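Local coordinates for protein eukaryotic translation initiation factor 4 gamma 2 (Homo sapiens, PDB 4IUL) that probably acts in translation initiation as an eIF4G-like scaffold, its MIF4G domain interacting with the RNA helicase eIF4A, at residues A[114-119]-A[157-162]. Sequence-based numbering, arbitrary orientation.
Sequences SKLQDE and KFIGEL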
loop_
_atom_site.group_PDB
_atom_site.type_symbol
_atom_site.label_atom_id
_atom_site.label_comp_id
_atom_site.label_asym_id
_atom_site.label_seq_id
_atom_site.Cartn_x
_atom_site.Cartn_y
_atom_site.Cartn_z
ATOM N N SER A 114 9.566 2.656 6.320
ATOM C CA SER A 114 10.411 3.648 5.672
ATOM C C SER A 114 10.343 3.574 4.147
ATOM O O SER A 114 10.232 4.599 3.483
ATOM C CB SER A 114 11.857 3.470 6.133
ATOM O OG SER A 114 12.733 4.253 5.352
ATOM N N LYS A 115 10.418 2.361 3.599
ATOM C CA LYS A 115 10.373 2.166 2.153
ATOM C C LYS A 115 9.056 2.614 1.515
ATOM O O LYS A 115 9.063 3.265 0.473
ATOM C CB LYS A 115 10.626 0.698 1.795
ATOM C CG LYS A 115 10.468 0.384 0.302
ATOM C CD LYS A 115 11.782 0.516 -0.482
ATOM C CE LYS A 115 12.282 1.943 -0.598
ATOM N NZ LYS A 115 13.533 2.025 -1.416
ATOM N N LEU A 116 7.923 2.262 2.113
ATOM C CA LEU A 116 6.658 2.682 1.527
ATOM C C LEU A 116 6.475 4.190 1.554
ATOM O O LEU A 116 5.858 4.756 0.660
ATOM C CB LEU A 116 5.491 1.964 2.192
ATOM C CG LEU A 116 5.313 0.701 1.348
ATOM C CD1 LEU A 116 5.278 -0.515 2.225
ATOM C CD2 LEU A 116 4.077 0.835 0.492
ATOM N N GLN A 117 7.030 4.845 2.565
ATOM C CA GLN A 117 6.949 6.293 2.630
ATOM C C GLN A 117 7.686 6.825 1.391
ATOM O O GLN A 117 7.260 7.809 0.774
ATOM C CB GLN A 117 7.621 6.801 3.909
ATOM C CG GLN A 117 7.551 8.317 4.101
ATOM C CD GLN A 117 6.137 8.858 3.963
ATOM O OE1 GLN A 117 5.223 8.439 4.677
ATOM N NE2 GLN A 117 5.950 9.797 3.038
ATOM N N ASP A 118 8.781 6.155 1.025
ATOM C CA ASP A 118 9.580 6.549 -0.138
ATOM C C ASP A 118 8.839 6.351 -1.462
ATOM O O ASP A 118 8.806 7.253 -2.302
ATOM C CB ASP A 118 10.893 5.759 -0.207
ATOM C CG ASP A 118 11.789 5.990 0.994
ATOM O OD1 ASP A 118 11.853 7.136 1.495
ATOM O OD2 ASP A 118 12.451 5.019 1.424
ATOM N N GLU A 119 8.270 5.166 -1.673
ATOM C CA GLU A 119 7.549 4.933 -2.918
ATOM C C GLU A 119 6.405 5.934 -3.055
ATOM O O GLU A 119 6.175 6.467 -4.136
ATOM C CB GLU A 119 7.000 3.501 -2.992
ATOM C CG GLU A 119 8.003 2.459 -3.463
ATOM C CD GLU A 119 8.423 2.640 -4.919
ATOM O OE1 GLU A 119 8.915 3.731 -5.271
ATOM O OE2 GLU A 119 8.272 1.687 -5.716
ATOM N N LYS A 157 -3.262 0.786 -3.133
ATOM C CA LYS A 157 -3.900 -0.496 -2.836
ATOM C C LYS A 157 -2.985 -1.401 -2.004
ATOM O O LYS A 157 -3.452 -2.133 -1.126
ATOM C CB LYS A 157 -4.282 -1.202 -4.138
ATOM C CG LYS A 157 -4.922 -2.577 -3.977
ATOM C CD LYS A 157 -5.196 -3.201 -5.351
ATOM C CE LYS A 157 -5.755 -4.620 -5.251
ATOM N NZ LYS A 157 -7.032 -4.648 -4.474
ATOM N N PHE A 158 -1.685 -1.357 -2.280
ATOM C CA PHE A 158 -0.732 -2.173 -1.530
ATOM C C PHE A 158 -0.612 -1.629 -0.100
ATOM O O PHE A 158 -0.513 -2.395 0.863
ATOM C CB PHE A 158 0.633 -2.180 -2.239
ATOM C CG PHE A 158 1.668 -3.048 -1.570
ATOM C CD1 PHE A 158 1.354 -4.338 -1.153
ATOM C CD2 PHE A 158 2.959 -2.571 -1.350
ATOM C CE1 PHE A 158 2.314 -5.144 -0.519
ATOM C CE2 PHE A 158 3.917 -3.366 -0.722
ATOM C CZ PHE A 158 3.594 -4.654 -0.305
ATOM N N ILE A 159 -0.640 -0.306 0.031
ATOM C CA ILE A 159 -0.568 0.331 1.340
ATOM C C ILE A 159 -1.795 -0.091 2.155
ATOM O O ILE A 159 -1.684 -0.462 3.326
ATOM C CB ILE A 159 -0.506 1.870 1.196
ATOM C CG1 ILE A 159 0.871 2.270 0.641
ATOM C CG2 ILE A 159 -0.754 2.545 2.543
ATOM C CD1 ILE A 159 0.970 3.731 0.180
ATOM N N GLY A 160 -2.966 -0.055 1.525
ATOM C CA GLY A 160 -4.171 -0.467 2.219
ATOM C C GLY A 160 -4.029 -1.880 2.771
ATOM O O GLY A 160 -4.336 -2.127 3.944
ATOM N N GLU A 161 -3.546 -2.806 1.944
ATOM C CA GLU A 161 -3.384 -4.197 2.370
ATOM C C GLU A 161 -2.401 -4.392 3.523
ATOM O O GLU A 161 -2.561 -5.309 4.329
ATOM C CB GLU A 161 -2.969 -5.075 1.184
ATOM C CG GLU A 161 -4.092 -5.337 0.183
ATOM C CD GLU A 161 -5.280 -6.068 0.798
ATOM O OE1 GLU A 161 -6.376 -5.474 0.867
ATOM O OE2 GLU A 161 -5.122 -7.236 1.218
ATOM N N LEU A 162 -1.382 -3.542 3.597
ATOM C CA LEU A 162 -0.401 -3.633 4.666
ATOM C C LEU A 162 -1.005 -3.075 5.957
ATOM O O LEU A 162 -0.816 -3.639 7.036
ATOM C CB LEU A 162 0.863 -2.852 4.295
ATOM C CG LEU A 162 1.737 -3.413 3.157
ATOM C CD1 LEU A 162 2.804 -2.400 2.788
ATOM C CD2 LEU A 162 2.377 -4.731 3.584
#
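Leu116 meets the Phe158 ring obliquely, its CD2 methyl 4.0 Å from Phe158 CD2, with the two side chains roughly perpendicular. One face of the same ring carries a methyl from its own helix: Leu162 CD1 sits 3.8 Å above the ring plane, displaced toward the rim. Phe158 has its CG anti to the backbone N (chi1 -177°), which brings the ring out toward 114-119. Next to it, Ile159 runs alongside Leu116, pointing the other way, and Ile159 CG1 packs 3.5 Å from Leu116 CD2. Leu162 completes the group, its CD1 lying 4.2 Å from Leu116 CD2. A single buried side chain of 114-119 thus fits among three of 157-162, and the contact is wholly apolar. It buries 155 Å² in total, in keeping with segment axes 11.6 Å apart. Other helices pack nearby: Phe158 also touches Ala67 of helix 53-69, and Ile159 touches Leu173 and Cys176 of helix 170-181. The two segments run nearly antiparallel, at 156°, near the centre of the chain, and join helices 107-127 and 141-163 in the hydrophobic interior of the all-helical MIF4G domain, an antiparallel packing characteristic of HEAT-repeat folds.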